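Local coordinates for protein 23S rRNA-specific endonuclease VapC20 (Mycobacterium tuberculosis H37Rv, PDB 5WZF) that acts as a toxin of a type II toxin-antitoxin system, a magnesium-dependent endoribonuclease that cleaves 23S rRNA within its sarcin-ricin loop, at residues M48-V53 with E85-D90; R105-V110 with D130-A135. All blocks are in the same frame, centred on the assembly; numbering follows the deposited sequence.

Interaction 1: M48-V53 with E85-D90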
ATOM      1  N   MET A  48       8.135  -4.390  15.918  1.00 17.54           N
ATOM      2  CA  MET A  48       8.328  -4.497  14.480  1.00 17.62           C
ATOM      3  C   MET A  48       7.149  -3.927  13.697  1.00 15.09           C
ATOM      4  O   MET A  48       6.017  -3.943  14.160  1.00 14.64           O
ATOM      5  CB  MET A  48       8.550  -5.964  14.104  1.00 20.70           C
ATOM      6  CG  MET A  48       8.781  -6.228  12.633  1.00 26.76           C
ATOM      7  SD  MET A  48       8.850  -7.994  12.303  1.00 26.58           S
ATOM      8  CE  MET A  48      10.370  -8.448  13.138  1.00 40.54           C
ATOM      9  N   THR A  49       7.430  -3.409  12.507  1.00 14.40           N
ATOM     10  CA  THR A  49       6.371  -3.045  11.575  1.00 13.21           C
ATOM     11  C   THR A  49       6.914  -3.271  10.165  1.00 13.70           C
ATOM     12  O   THR A  49       7.993  -3.834  10.010  1.00 14.74           O
ATOM     13  CB  THR A  49       5.894  -1.595  11.780  1.00 13.53           C
ATOM     14  OG1 THR A  49       4.668  -1.389  11.064  1.00 14.02           O
ATOM     15  CG2 THR A  49       6.952  -0.597  11.308  1.00 15.22           C
ATOM     16  N   SER A  50       6.176  -2.858   9.139  1.00 13.19           N
ATOM     17  CA  SER A  50       6.633  -3.084   7.768  1.00 13.69           C
ATOM     18  C   SER A  50       6.610  -1.805   6.943  1.00 13.41           C
ATOM     19  O   SER A  50       5.988  -0.817   7.332  1.00 11.66           O
ATOM     20  CB  SER A  50       5.770  -4.140   7.077  1.00 14.65           C
ATOM     21  OG  SER A  50       4.527  -3.575   6.692  1.00 15.14           O
ATOM     22  N   ASN A  51       7.277  -1.841   5.793  1.00 14.05           N
ATOM     23  CA  ASN A  51       7.263  -0.711   4.875  1.00 13.93           C
ATOM     24  C   ASN A  51       5.857  -0.462   4.335  1.00 14.34           C
ATOM     25  O   ASN A  51       5.429   0.685   4.206  1.00 15.87           O
ATOM     26  CB  ASN A  51       8.257  -0.929   3.723  1.00 16.16           C
ATOM     27  CG  ASN A  51       7.986  -2.204   2.932  1.00 19.14           C
ATOM     28  OD1 ASN A  51       7.621  -3.241   3.489  1.00 17.44           O
ATOM     29  ND2 ASN A  51       8.179  -2.130   1.619  1.00 18.83           N
ATOM     30  N   HIS A  52       5.138  -1.539   4.036  1.00 13.89           N
ATOM     31  CA  HIS A  52       3.765  -1.431   3.553  1.00 14.70           C
ATOM     32  C   HIS A  52       2.851  -0.783   4.595  1.00 12.42           C
ATOM     33  O   HIS A  52       2.008   0.047   4.259  1.00 12.80           O
ATOM     34  CB  HIS A  52       3.223  -2.809   3.155  1.00 16.63           C
ATOM     35  CG  HIS A  52       3.800  -3.338   1.879  1.00 19.44           C
ATOM     36  ND1 HIS A  52       3.331  -2.963   0.640  1.00 23.81           N
ATOM     37  CD2 HIS A  52       4.808  -4.214   1.650  1.00 26.88           C
ATOM     38  CE1 HIS A  52       4.024  -3.584  -0.299  1.00 27.02           C
ATOM     39  NE2 HIS A  52       4.926  -4.350   0.288  1.00 19.43           N
ATOM     40  N   VAL A  53       3.024  -1.155   5.858  1.00 11.92           N
ATOM     41  CA  VAL A  53       2.224  -0.572   6.932  1.00 11.20           C
ATOM     42  C   VAL A  53       2.524   0.918   7.090  1.00 10.75           C
ATOM     43  O   VAL A  53       1.605   1.739   7.199  1.00 14.60           O
ATOM     44  CB  VAL A  53       2.461  -1.305   8.278  1.00 11.21           C
ATOM     45  CG1 VAL A  53       2.015  -0.446   9.455  1.00 12.01           C
ATOM     46  CG2 VAL A  53       1.732  -2.639   8.287  1.00 12.79           C
ATOM     47  N   GLU A  85      10.532  -3.747   8.702  1.00 15.39           N
ATOM     48  CA  GLU A  85      10.851  -4.797   7.747  1.00 18.33           C
ATOM     49  C   GLU A  85      10.429  -4.403   6.333  1.00 15.23           C
ATOM     50  O   GLU A  85       9.292  -3.995   6.106  1.00 14.43           O
ATOM     51  CB  GLU A  85      10.171  -6.110   8.151  1.00 19.19           C
ATOM     52  CG  GLU A  85      10.757  -7.351   7.505  1.00 30.50           C
ATOM     53  CD  GLU A  85      12.103  -7.740   8.093  1.00 36.10           C
ATOM     54  OE1 GLU A  85      12.440  -7.261   9.196  1.00 38.25           O
ATOM     55  OE2 GLU A  85      12.823  -8.528   7.448  1.00 45.49           O
ATOM     56  N   HIS A  86      11.358  -4.504   5.390  1.00 17.23           N
ATOM     57  CA  HIS A  86      11.017  -4.359   3.987  1.00 18.82           C
ATOM     58  C   HIS A  86      10.479  -5.696   3.497  1.00 20.47           C
ATOM     59  O   HIS A  86      11.212  -6.682   3.440  1.00 20.40           O
ATOM     60  CB  HIS A  86      12.231  -3.922   3.164  1.00 18.99           C
ATOM     61  CG  HIS A  86      11.947  -3.779   1.701  1.00 21.94           C
ATOM     62  ND1 HIS A  86      11.699  -2.560   1.105  1.00 20.97           N
ATOM     63  CD2 HIS A  86      11.866  -4.702   0.713  1.00 20.85           C
ATOM     64  CE1 HIS A  86      11.481  -2.739  -0.185  1.00 22.04           C
ATOM     65  NE2 HIS A  86      11.577  -4.030  -0.449  1.00 20.97           N
ATOM     66  N   VAL A  87       9.191  -5.734   3.170  1.00 15.95           N
ATOM     67  CA  VAL A  87       8.578  -6.969   2.702  1.00 17.09           C
ATOM     68  C   VAL A  87       9.198  -7.386   1.375  1.00 18.37           C
ATOM     69  O   VAL A  87       9.152  -6.644   0.393  1.00 19.13           O
ATOM     70  CB  VAL A  87       7.055  -6.823   2.547  1.00 17.65           C
ATOM     71  CG1 VAL A  87       6.442  -8.136   2.088  1.00 18.24           C
ATOM     72  CG2 VAL A  87       6.433  -6.368   3.868  1.00 13.93           C
ATOM     73  N   THR A  88       9.795  -8.573   1.360  1.00 15.33           N
ATOM     74  CA  THR A  88      10.477  -9.068   0.172  1.00 20.14           C
ATOM     75  C   THR A  88       9.475  -9.508  -0.885  1.00 19.66           C
ATOM     76  O   THR A  88       8.295  -9.699  -0.593  1.00 18.45           O
ATOM     77  CB  THR A  88      11.395 -10.255   0.496  1.00 25.42           C
ATOM     78  OG1 THR A  88      10.604 -11.333   1.011  1.00 22.68           O
ATOM     79  CG2 THR A  88      12.459  -9.860   1.521  1.00 25.72           C
ATOM     80  N   ALA A  89       9.957  -9.673  -2.111  1.00 19.40           N
ATOM     81  CA  ALA A  89       9.124 -10.163  -3.201  1.00 22.75           C
ATOM     82  C   ALA A  89       8.535 -11.533  -2.865  1.00 20.13           C
ATOM     83  O   ALA A  89       7.381 -11.819  -3.188  1.00 20.73           O
ATOM     84  CB  ALA A  89       9.932 -10.234  -4.494  1.00 25.19           C
ATOM     85  N   ASP A  90       9.331 -12.371  -2.206  1.00 24.77           N
ATOM     86  CA  ASP A  90       8.897 -13.720  -1.851  1.00 24.32           C
ATOM     87  C   ASP A  90       7.782 -13.697  -0.811  1.00 21.48           C
ATOM     88  O   ASP A  90       6.838 -14.479  -0.895  1.00 20.48           O
ATOM     89  CB  ASP A  90      10.074 -14.554  -1.336  1.00 28.88           C
ATOM     90  CG  ASP A  90      11.047 -14.931  -2.437  1.00 35.13           C
ATOM     91  OD1 ASP A  90      10.619 -15.016  -3.608  1.00 34.65           O
ATOM     92  OD2 ASP A  90      12.237 -15.158  -2.131  1.00 40.09           O
TER
HETATM   93  O   HOH W   1       8.013  -4.373  -0.217  1.00 18.36           O
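Thr49 and Asn51 hold Glu85 between them through the backbone. Glu85 N gives a nearly straight bond to Thr49 O (2.9 Å, 174° at the hydrogen), and Glu85 O takes Asn51 N at 3.0 Å along a more bent path. This is parallel pairing, with Ser50 and Glu85 side by side, and it joins the ends of strand 47-50 and the outermost strand, 82-85. A CA-H...O contact from Ser50 CA to Glu85 O lies between the two bonds.

The next bond comes from a side chain. With CG of Asn51 lodged between its own backbone N and carbonyl carbon (chi1 58°), the amide reaches over to the facing segment, where Asn51 OD1 accepts Val87 N at 3.0 Å. The N-H points straight at the oxygen but arrives from above the amide plane. Asn51 ND2 lies over one face of the His86 ring, 3.6 Å from His86 ND1. Water 1 links Asn51 ND2 to Val87 O, with a weak third bond from His52 NE2, whose stronger partner is Glu92 of its own chain.

The apolar contact centres on Val87, whose CG2 sits at the edge of the His52 ring, 3.5 Å from His52 CD2, and 4.0 Å from Ser50 CB.

Ser50 also starts helix 51-64, its OG capping Val53 N. The chemistry therefore adds one more bond to the strand pairing, Asn51 OD1 taking the place of a backbone carbonyl, while Asn51 ND2 and His86 NE2 bond the second subunit, to its Glu92 and its His86.

Interaction 2: R105-V110 with D130-A135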
ATOM      1  N   ARG A 105     -13.397 -14.006   3.853  1.00 41.17           N
ATOM      2  CA  ARG A 105     -13.400 -12.713   4.525  1.00 37.58           C
ATOM      3  C   ARG A 105     -12.672 -11.677   3.672  1.00 29.89           C
ATOM      4  O   ARG A 105     -11.804 -12.025   2.874  1.00 29.77           O
ATOM      5  CB  ARG A 105     -12.752 -12.844   5.908  1.00 41.52           C
ATOM      6  CG  ARG A 105     -12.943 -11.660   6.844  1.00 44.37           C
ATOM      7  CD  ARG A 105     -12.384 -11.986   8.227  1.00 43.28           C
ATOM      8  NE  ARG A 105     -12.240 -10.802   9.068  1.00 41.52           N
ATOM      9  CZ  ARG A 105     -13.042 -10.497  10.083  1.00 44.24           C
ATOM     10  NH1 ARG A 105     -12.823  -9.394  10.787  1.00 46.29           N
ATOM     11  NH2 ARG A 105     -14.056 -11.292  10.397  1.00 48.19           N
ATOM     12  N   GLU A 106     -13.034 -10.409   3.832  1.00 29.84           N
ATOM     13  CA  GLU A 106     -12.410  -9.341   3.060  1.00 28.11           C
ATOM     14  C   GLU A 106     -11.086  -8.907   3.684  1.00 28.41           C
ATOM     15  O   GLU A 106     -11.064  -8.259   4.732  1.00 30.58           O
ATOM     16  CB  GLU A 106     -13.353  -8.144   2.940  1.00 35.06           C
ATOM     17  CG  GLU A 106     -12.762  -6.971   2.178  1.00 39.79           C
ATOM     18  CD  GLU A 106     -13.618  -5.727   2.272  1.00 47.11           C
ATOM     19  OE1 GLU A 106     -14.840  -5.822   2.032  1.00 46.27           O
ATOM     20  OE2 GLU A 106     -13.068  -4.656   2.597  1.00 54.46           O
ATOM     21  N   TYR A 107      -9.985  -9.275   3.033  1.00 22.91           N
ATOM     22  CA  TYR A 107      -8.647  -8.944   3.515  1.00 22.56           C
ATOM     23  C   TYR A 107      -7.928  -7.993   2.563  1.00 21.29           C
ATOM     24  O   TYR A 107      -7.995  -8.158   1.347  1.00 19.31           O
ATOM     25  CB  TYR A 107      -7.801 -10.207   3.686  1.00 19.84           C
ATOM     26  CG  TYR A 107      -8.175 -11.074   4.870  1.00 20.76           C
ATOM     27  CD1 TYR A 107      -7.875 -10.681   6.167  1.00 19.08           C
ATOM     28  CD2 TYR A 107      -8.802 -12.301   4.685  1.00 22.31           C
ATOM     29  CE1 TYR A 107      -8.205 -11.477   7.255  1.00 20.54           C
ATOM     30  CE2 TYR A 107      -9.136 -13.105   5.764  1.00 24.68           C
ATOM     31  CZ  TYR A 107      -8.837 -12.689   7.045  1.00 23.94           C
ATOM     32  OH  TYR A 107      -9.164 -13.487   8.119  1.00 25.81           O
ATOM     33  N   SER A 108      -7.227  -7.012   3.122  1.00 18.80           N
ATOM     34  CA  SER A 108      -6.436  -6.088   2.322  1.00 18.26           C
ATOM     35  C   SER A 108      -5.075  -6.696   1.995  1.00 16.04           C
ATOM     36  O   SER A 108      -4.633  -7.641   2.653  1.00 15.09           O
ATOM     37  CB  SER A 108      -6.254  -4.755   3.055  1.00 19.56           C
ATOM     38  OG  SER A 108      -5.427  -4.910   4.201  1.00 18.47           O
ATOM     39  N   PHE A 109      -4.413  -6.156   0.977  1.00 16.29           N
ATOM     40  CA  PHE A 109      -3.076  -6.610   0.617  1.00 15.09           C
ATOM     41  C   PHE A 109      -2.055  -6.307   1.716  1.00 16.43           C
ATOM     42  O   PHE A 109      -1.214  -7.150   2.036  1.00 12.99           O
ATOM     43  CB  PHE A 109      -2.627  -5.972  -0.701  1.00 16.47           C
ATOM     44  CG  PHE A 109      -1.202  -6.279  -1.064  1.00 19.65           C
ATOM     45  CD1 PHE A 109      -0.864  -7.499  -1.621  1.00 17.76           C
ATOM     46  CD2 PHE A 109      -0.201  -5.347  -0.846  1.00 20.03           C
ATOM     47  CE1 PHE A 109       0.445  -7.786  -1.951  1.00 19.17           C
ATOM     48  CE2 PHE A 109       1.109  -5.627  -1.176  1.00 22.79           C
ATOM     49  CZ  PHE A 109       1.432  -6.848  -1.731  1.00 21.88           C
ATOM     50  N   VAL A 110      -2.116  -5.110   2.293  1.00 16.95           N
ATOM     51  CA  VAL A 110      -1.171  -4.761   3.353  1.00 14.72           C
ATOM     52  C   VAL A 110      -1.301  -5.734   4.526  1.00 17.03           C
ATOM     53  O   VAL A 110      -0.299  -6.225   5.053  1.00 18.17           O
ATOM     54  CB  VAL A 110      -1.365  -3.313   3.844  1.00 19.01           C
ATOM     55  CG1 VAL A 110      -0.474  -3.035   5.053  1.00 18.39           C
ATOM     56  CG2 VAL A 110      -1.053  -2.339   2.719  1.00 21.89           C
ATOM     57  N   ASP A 130      -9.640  -3.597  15.373  1.00 47.68           N
ATOM     58  CA  ASP A 130     -10.759  -3.883  14.462  1.00 57.85           C
ATOM     59  C   ASP A 130     -10.769  -5.231  13.715  1.00 56.33           C
ATOM     60  O   ASP A 130     -11.400  -5.342  12.662  1.00 59.32           O
ATOM     61  CB  ASP A 130     -10.884  -2.752  13.432  1.00 67.56           C
ATOM     62  CG  ASP A 130     -10.872  -1.375  14.072  1.00 74.84           C
ATOM     63  OD1 ASP A 130     -11.047  -1.290  15.308  1.00 77.50           O
ATOM     64  OD2 ASP A 130     -10.700  -0.378  13.339  1.00 77.53           O
ATOM     65  N   GLY A 131     -10.081  -6.243  14.238  1.00 47.58           N
ATOM     66  CA  GLY A 131     -10.435  -7.620  13.916  1.00 40.56           C
ATOM     67  C   GLY A 131      -9.758  -8.458  12.837  1.00 31.41           C
ATOM     68  O   GLY A 131      -9.807  -9.686  12.916  1.00 25.98           O
ATOM     69  N   ASP A 132      -9.152  -7.836  11.827  1.00 28.67           N
ATOM     70  CA  ASP A 132      -8.557  -8.600  10.727  1.00 28.91           C
ATOM     71  C   ASP A 132      -7.453  -9.541  11.209  1.00 21.60           C
ATOM     72  O   ASP A 132      -7.360 -10.689  10.769  1.00 21.77           O
ATOM     73  CB  ASP A 132      -7.996  -7.662   9.655  1.00 34.30           C
ATOM     74  CG  ASP A 132      -9.057  -6.770   9.044  1.00 46.88           C
ATOM     75  OD1 ASP A 132      -9.772  -7.233   8.130  1.00 49.85           O
ATOM     76  OD2 ASP A 132      -9.172  -5.603   9.471  1.00 53.72           O
ATOM     77  N   PHE A 133      -6.620  -9.049  12.116  1.00 18.60           N
ATOM     78  CA  PHE A 133      -5.512  -9.838  12.635  1.00 16.64           C
ATOM     79  C   PHE A 133      -6.003 -11.002  13.491  1.00 19.69           C
ATOM     80  O   PHE A 133      -5.464 -12.108  13.412  1.00 18.26           O
ATOM     81  CB  PHE A 133      -4.559  -8.945  13.426  1.00 16.26           C
ATOM     82  CG  PHE A 133      -3.631  -8.147  12.553  1.00 14.35           C
ATOM     83  CD1 PHE A 133      -4.101  -7.065  11.826  1.00 16.32           C
ATOM     84  CD2 PHE A 133      -2.295  -8.488  12.449  1.00 16.50           C
ATOM     85  CE1 PHE A 133      -3.254  -6.337  11.010  1.00 15.42           C
ATOM     86  CE2 PHE A 133      -1.441  -7.761  11.637  1.00 16.36           C
ATOM     87  CZ  PHE A 133      -1.923  -6.686  10.920  1.00 13.91           C
ATOM     88  N   SER A 134      -7.031 -10.755  14.297  1.00 21.29           N
ATOM     89  CA  SER A 134      -7.614 -11.810  15.120  1.00 22.70           C
ATOM     90  C   SER A 134      -8.177 -12.925  14.243  1.00 24.40           C
ATOM     91  O   SER A 134      -7.991 -14.109  14.530  1.00 26.26           O
ATOM     92  CB  SER A 134      -8.710 -11.248  16.026  1.00 26.03           C
ATOM     93  OG  SER A 134      -8.193 -10.249  16.888  1.00 29.42           O
ATOM     94  N   ALA A 135      -8.860 -12.536  13.170  1.00 23.13           N
ATOM     95  CA  ALA A 135      -9.495 -13.492  12.271  1.00 25.54           C
ATOM     96  C   ALA A 135      -8.463 -14.349  11.545  1.00 23.76           C
ATOM     97  O   ALA A 135      -8.729 -15.500  11.210  1.00 25.58           O
ATOM     98  CB  ALA A 135     -10.382 -12.768  11.266  1.00 28.10           C
TER
HETATM   99  O   HOH W   2     -12.407  -6.967   7.117  1.00 49.93           O
HETATM  100  O   HOH W   3      -7.633  -7.048   5.960  1.00 28.53           O
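Ala135 CB meets two side chains of the facing loop, and here the packing is close. It sits over one face of the Arg105 guanidinium, 3.5 Å from Arg105 NE and offset toward the rim, and equally near Tyr107 OH. The arginine chain is extended from CG to NE, with CG anti to the backbone N (chi1 -168°), which carries the flat group across to the short helix 132-135. Arg105 NH1 ends near Gly131 O at 3.7 Å, too far for a bond; that carbonyl is already taken by Ala135 N in the first turn. Tyr107 turns its edge to the same helix, CE1 lying in plane with Asp132 O at 3.7 Å. The Tyr107 ring also meets Trp98 edge-to-face and touches Ala136.

The other side is loose and wet. Asp132 OD1 stays 3.8 Å from Glu106 O, two acceptors that cannot pair directly, and water 2 bridges them, donating to Asp132 OD1 at 2.8 Å and to Glu106 O at 3.0 Å. Water 3 links Ser108 N to the same OD1, its bond to the carboxylate being weak. Arg105 NE is 4.4 Å from Asp132 OD1, beyond a salt bridge.

Ser108 OG caps Asp111 N at the start of helix 109-121, and Asp132 touches the side chain of Asp111, a predicted magnesium ligand. The Asp132 carboxylate, beside the probable metal site of this PIN domain, is thus reached through water, while carbon packing at Ala135 joins the segments, with no direct polar bond between them.

Interaction 1 closes before interaction 2 opens along the chain, and their centres lie about 17 Å apart within one PIN domain. Interaction 1 joins strands 47-50 and 82-85 at one side of the parallel sheet, as the chain enters helices 51-64 and 89-101. Helix 89-101 then leads to the loop of interaction 2, where the start of helix 109-121 comes near helix 132-135. The two contacts touch: His52 CE1 packs against Phe109 CE2 at 3.7 Å, and Val53 CG2 against Val110 CG1 at 3.9 Å. Both also reach the second subunit, so the start of helix 109-121, next to the predicted magnesium ligand Asp111, also lies at the dimer interface.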